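Local coordinates for protein SSD1 (Saccharomyces cerevisiae S288C, PDB 7AM1), which binds mRNA, including its untranslated regions, and represses translation as a pseudonuclease of the RNase II family that lacks enzymatic activity, at residues Leu213-Ile216 against Pro217-Phe221; Ile318-Asn322 against Asn323-Asn327. All coordinates share one frame; numbering follows the deposited sequence.

Interaction 1. Residues Leu213-Ile216 against Pro217-Phe221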
# COMPACT_ATOMS: atom_id res chain seq x y z
N LEU A 213 14.08 -10.76 -18.86
CA LEU A 213 14.88 -9.64 -19.33
C LEU A 213 15.59 -8.92 -18.19
O LEU A 213 16.74 -8.49 -18.35
CB LEU A 213 14.00 -8.65 -20.11
CG LEU A 213 13.24 -9.26 -21.29
CD1 LEU A 213 12.33 -8.23 -21.95
CD2 LEU A 213 14.19 -9.86 -22.33
N ASP A 214 14.94 -8.79 -17.03
CA ASP A 214 15.58 -8.12 -15.91
C ASP A 214 14.95 -8.59 -14.61
O ASP A 214 13.77 -8.93 -14.55
CB ASP A 214 15.47 -6.60 -16.05
CG ASP A 214 16.57 -5.86 -15.32
OD1 ASP A 214 17.48 -6.51 -14.76
OD2 ASP A 214 16.55 -4.61 -15.32
N ARG A 215 15.78 -8.62 -13.56
CA ARG A 215 15.35 -8.98 -12.22
C ARG A 215 16.22 -8.22 -11.23
O ARG A 215 17.45 -8.22 -11.38
CB ARG A 215 15.48 -10.49 -11.99
CG ARG A 215 15.25 -10.94 -10.56
CD ARG A 215 15.38 -12.46 -10.43
NE ARG A 215 14.45 -13.18 -11.30
CZ ARG A 215 14.58 -14.46 -11.65
NH1 ARG A 215 15.60 -15.17 -11.20
NH2 ARG A 215 13.68 -15.02 -12.45
N ILE A 216 15.60 -7.56 -10.26
CA ILE A 216 16.38 -6.91 -9.21
C ILE A 216 17.15 -8.02 -8.51
O ILE A 216 16.53 -8.96 -8.00
CB ILE A 216 15.49 -6.13 -8.24
CG1 ILE A 216 14.63 -5.10 -8.98
CG2 ILE A 216 16.35 -5.46 -7.18
CD1 ILE A 216 15.41 -3.95 -9.58
N PRO A 217 18.48 -7.97 -8.45
CA PRO A 217 19.23 -9.09 -7.85
C PRO A 217 19.23 -9.01 -6.33
O PRO A 217 18.91 -7.99 -5.72
CB PRO A 217 20.64 -8.91 -8.42
CG PRO A 217 20.77 -7.44 -8.61
CD PRO A 217 19.38 -6.93 -8.97
N GLY A 218 19.57 -10.14 -5.71
CA GLY A 218 19.71 -10.19 -4.27
C GLY A 218 18.42 -10.02 -3.49
O GLY A 218 18.45 -9.56 -2.35
N GLN A 219 17.28 -10.41 -4.06
CA GLN A 219 16.03 -10.33 -3.33
C GLN A 219 16.02 -11.34 -2.19
O GLN A 219 16.59 -12.43 -2.29
CB GLN A 219 14.84 -10.59 -4.27
CG GLN A 219 14.64 -9.51 -5.33
CD GLN A 219 13.45 -9.80 -6.23
OE1 GLN A 219 12.35 -10.09 -5.76
NE2 GLN A 219 13.66 -9.71 -7.54
N LEU A 220 15.39 -10.96 -1.08
CA LEU A 220 15.33 -11.78 0.11
C LEU A 220 13.88 -12.17 0.39
O LEU A 220 12.95 -11.44 0.03
CB LEU A 220 15.91 -11.06 1.33
CG LEU A 220 17.33 -10.54 1.19
CD1 LEU A 220 17.71 -9.65 2.37
CD2 LEU A 220 18.31 -11.69 1.05
N PHE A 221 13.71 -13.32 1.04
CA PHE A 221 12.40 -13.86 1.36
C PHE A 221 12.41 -14.41 2.78
O PHE A 221 13.26 -15.23 3.12
CB PHE A 221 12.00 -14.98 0.40
CG PHE A 221 12.10 -14.59 -1.05
CD1 PHE A 221 11.15 -13.77 -1.62
CD2 PHE A 221 13.15 -15.05 -1.83
CE1 PHE A 221 11.24 -13.41 -2.95
CE2 PHE A 221 13.24 -14.70 -3.16
CZ PHE A 221 12.29 -13.87 -3.72
O HOH W 1 16.77 -11.49 -6.93
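Gln219 swings back along the chain and lays its amide against Ile216 and Arg215. Its NE2 gives Ile216 O a hydrogen bond, 3.0 Å long and nearly straight at 163°. The oxygen lies in the plane of the Gln219 amide, and the N-H meets it in the carbonyl plane, on a lone pair. CG of Gln219 is anti to the carbonyl carbon (chi1 -67°) and the chain runs extended beyond it, carrying the amide back over the turn. The same NE2 sits 3.6 Å from Arg215 CG. The two side chains cross at about a right angle, with the guanidinium and amide planes 84° apart. The guanidinium turns elsewhere, to a salt bridge with Asp67. Pro217 CD packs against Ile216 CG2 at 3.8 Å. Phe701 of helix 689-725 touches both Ile216 and Gln219. The contact braces the short linker between strands 206-214 and 221-226, the second in the sheet of the cold-shock (OB-type) domain CSD2. A water bridges the turn, donating to Ile216 O at 2.8 Å and accepting from Gln219 N. Two donors thus grip one oxygen, which holds the Gln219 amide directly, and its backbone N through the water, and should limit rotation of the amide.

Interaction 2. Residues Ile318-Asn322 against Asn323-Asn327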
# COMPACT_ATOMS: atom_id res chain seq x y z
N ILE A 318 9.58 -8.52 8.62
CA ILE A 318 8.93 -7.66 7.64
C ILE A 318 9.96 -6.85 6.87
O ILE A 318 9.88 -6.72 5.64
CB ILE A 318 7.90 -6.74 8.33
CG1 ILE A 318 6.69 -7.57 8.78
CG2 ILE A 318 7.48 -5.59 7.39
CD1 ILE A 318 5.76 -6.85 9.72
N LEU A 319 10.96 -6.31 7.57
CA LEU A 319 11.98 -5.51 6.91
C LEU A 319 12.80 -6.35 5.94
O LEU A 319 13.03 -5.95 4.79
CB LEU A 319 12.88 -4.84 7.95
CG LEU A 319 12.27 -3.66 8.71
CD1 LEU A 319 13.15 -3.27 9.89
CD2 LEU A 319 12.07 -2.46 7.79
N ARG A 320 13.27 -7.52 6.40
CA ARG A 320 14.10 -8.37 5.55
C ARG A 320 13.32 -8.89 4.35
O ARG A 320 13.86 -8.96 3.23
CB ARG A 320 14.64 -9.57 6.32
CG ARG A 320 15.43 -9.32 7.58
CD ARG A 320 16.81 -8.78 7.31
NE ARG A 320 17.43 -8.34 8.55
CZ ARG A 320 18.08 -9.16 9.38
NH1 ARG A 320 18.19 -10.45 9.09
NH2 ARG A 320 18.62 -8.70 10.50
N ASP A 321 12.07 -9.30 4.56
CA ASP A 321 11.26 -9.79 3.46
C ASP A 321 11.09 -8.73 2.39
O ASP A 321 10.91 -9.05 1.21
CB ASP A 321 9.89 -10.25 3.96
CG ASP A 321 9.12 -11.03 2.91
OD1 ASP A 321 9.71 -11.94 2.29
OD2 ASP A 321 7.92 -10.75 2.73
N ASN A 322 11.12 -7.46 2.80
CA ASN A 322 11.07 -6.35 1.87
C ASN A 322 12.45 -5.76 1.58
O ASN A 322 12.54 -4.59 1.18
CB ASN A 322 10.10 -5.30 2.39
CG ASN A 322 8.66 -5.79 2.33
OD1 ASN A 322 8.08 -5.87 1.25
ND2 ASN A 322 8.10 -6.15 3.48
N ASN A 323 13.52 -6.52 1.81
CA ASN A 323 14.85 -6.22 1.28
C ASN A 323 15.53 -5.05 1.97
O ASN A 323 16.40 -4.39 1.38
CB ASN A 323 14.78 -5.98 -0.23
CG ASN A 323 14.19 -7.16 -0.97
OD1 ASN A 323 14.81 -8.21 -1.08
ND2 ASN A 323 12.94 -7.02 -1.43
N PHE A 324 15.16 -4.78 3.21
CA PHE A 324 15.81 -3.74 4.02
C PHE A 324 16.69 -4.44 5.05
O PHE A 324 16.20 -4.97 6.04
CB PHE A 324 14.77 -2.83 4.67
CG PHE A 324 13.96 -2.04 3.69
CD1 PHE A 324 14.47 -0.89 3.11
CD2 PHE A 324 12.68 -2.45 3.34
CE1 PHE A 324 13.73 -0.16 2.20
CE2 PHE A 324 11.93 -1.72 2.43
CZ PHE A 324 12.46 -0.58 1.86
N LEU A 325 18.00 -4.45 4.78
CA LEU A 325 18.96 -4.94 5.77
C LEU A 325 19.35 -3.86 6.77
O LEU A 325 19.68 -4.17 7.92
CB LEU A 325 20.21 -5.48 5.07
CG LEU A 325 20.01 -6.70 4.18
CD1 LEU A 325 21.34 -7.11 3.57
CD2 LEU A 325 19.41 -7.86 4.96
N SER A 326 19.33 -2.60 6.33
CA SER A 326 19.52 -1.45 7.22
C SER A 326 20.89 -1.47 7.89
O SER A 326 21.06 -0.93 8.99
CB SER A 326 18.41 -1.40 8.27
OG SER A 326 17.13 -1.36 7.65
N ASN A 327 21.88 -2.04 7.21
CA ASN A 327 23.23 -2.17 7.76
C ASN A 327 24.23 -1.25 7.08
O ASN A 327 25.42 -1.31 7.39
CB ASN A 327 23.69 -3.62 7.64
CG ASN A 327 23.81 -4.08 6.20
OD1 ASN A 327 23.26 -3.46 5.29
ND2 ASN A 327 24.52 -5.18 5.99
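The backbone leaves helix 311-321 through two hydrogen bonds, Phe324 N to Leu319 O at 2.9 Å and Asn323 N to Arg320 O at 2.8 Å. Phe324 places its ring beside the last turn. Its CB packs on Leu319 CD2 at 4.1 Å, and the two side chains cross at about a right angle. Leu319 O lies at the edge of the ring, near its plane. Asn322 O approaches the same ring obliquely, 3.0 Å from Phe324 CD2, and Asn322 CB also lies 4.0 Å from Phe324 CD2. Lys702 of helix 689-725 packs on the Phe324 side chain as well. With an alanine in place of Phe324, the backbone bond could remain, but a gap would probably open between the helix end and Lys702, and Asn322 would lose its ring neighbour. The pattern is a Schellman motif, with Asn323 as the C-prime residue at positive phi (73°). It ends a helix that follows the last strand of the CSD2 sheet. Asn322 adds a side-chain bond within the final turn. Its ND2 reaches Ile318 O at 2.9 Å, while its own backbone N approaches that oxygen from the opposite face. Two donors therefore hold one carbonyl at the helix end. The Asn322 amide is also bound by Gln708 and Gln712 of helix 689-725. Arg320 bends at chi2 (-73°), which brings its aliphatic part round to the loop. Its CD meets Leu325 CD2 at 3.6 Å, the side chains again crossing at about a right angle. Phe324 O lies at the edge of the guanidinium, near its plane. The charge of Arg320 is paired with Asp316, one turn earlier in the helix.

Overall arrangement
From the N terminus, residues 213-221 come first. Interaction 1 closes the short turn that leads from strand 206-214 of one five-stranded sheet into strand 221-226 of the next. The chain then completes that second sheet and enters helix 311-321. Interaction 2 closes the end of this helix and opens the loop toward helix 349-354. The two contacts are in series, neither nested nor crossed, and their centres lie 14 Å apart. They touch directly through a probable hydrogen bond of 2.8 Å from Leu220 N to Asn323 OD1. Helix 689-725 meets both, so the inter-sheet linker, the helix end and this long helix are packed together.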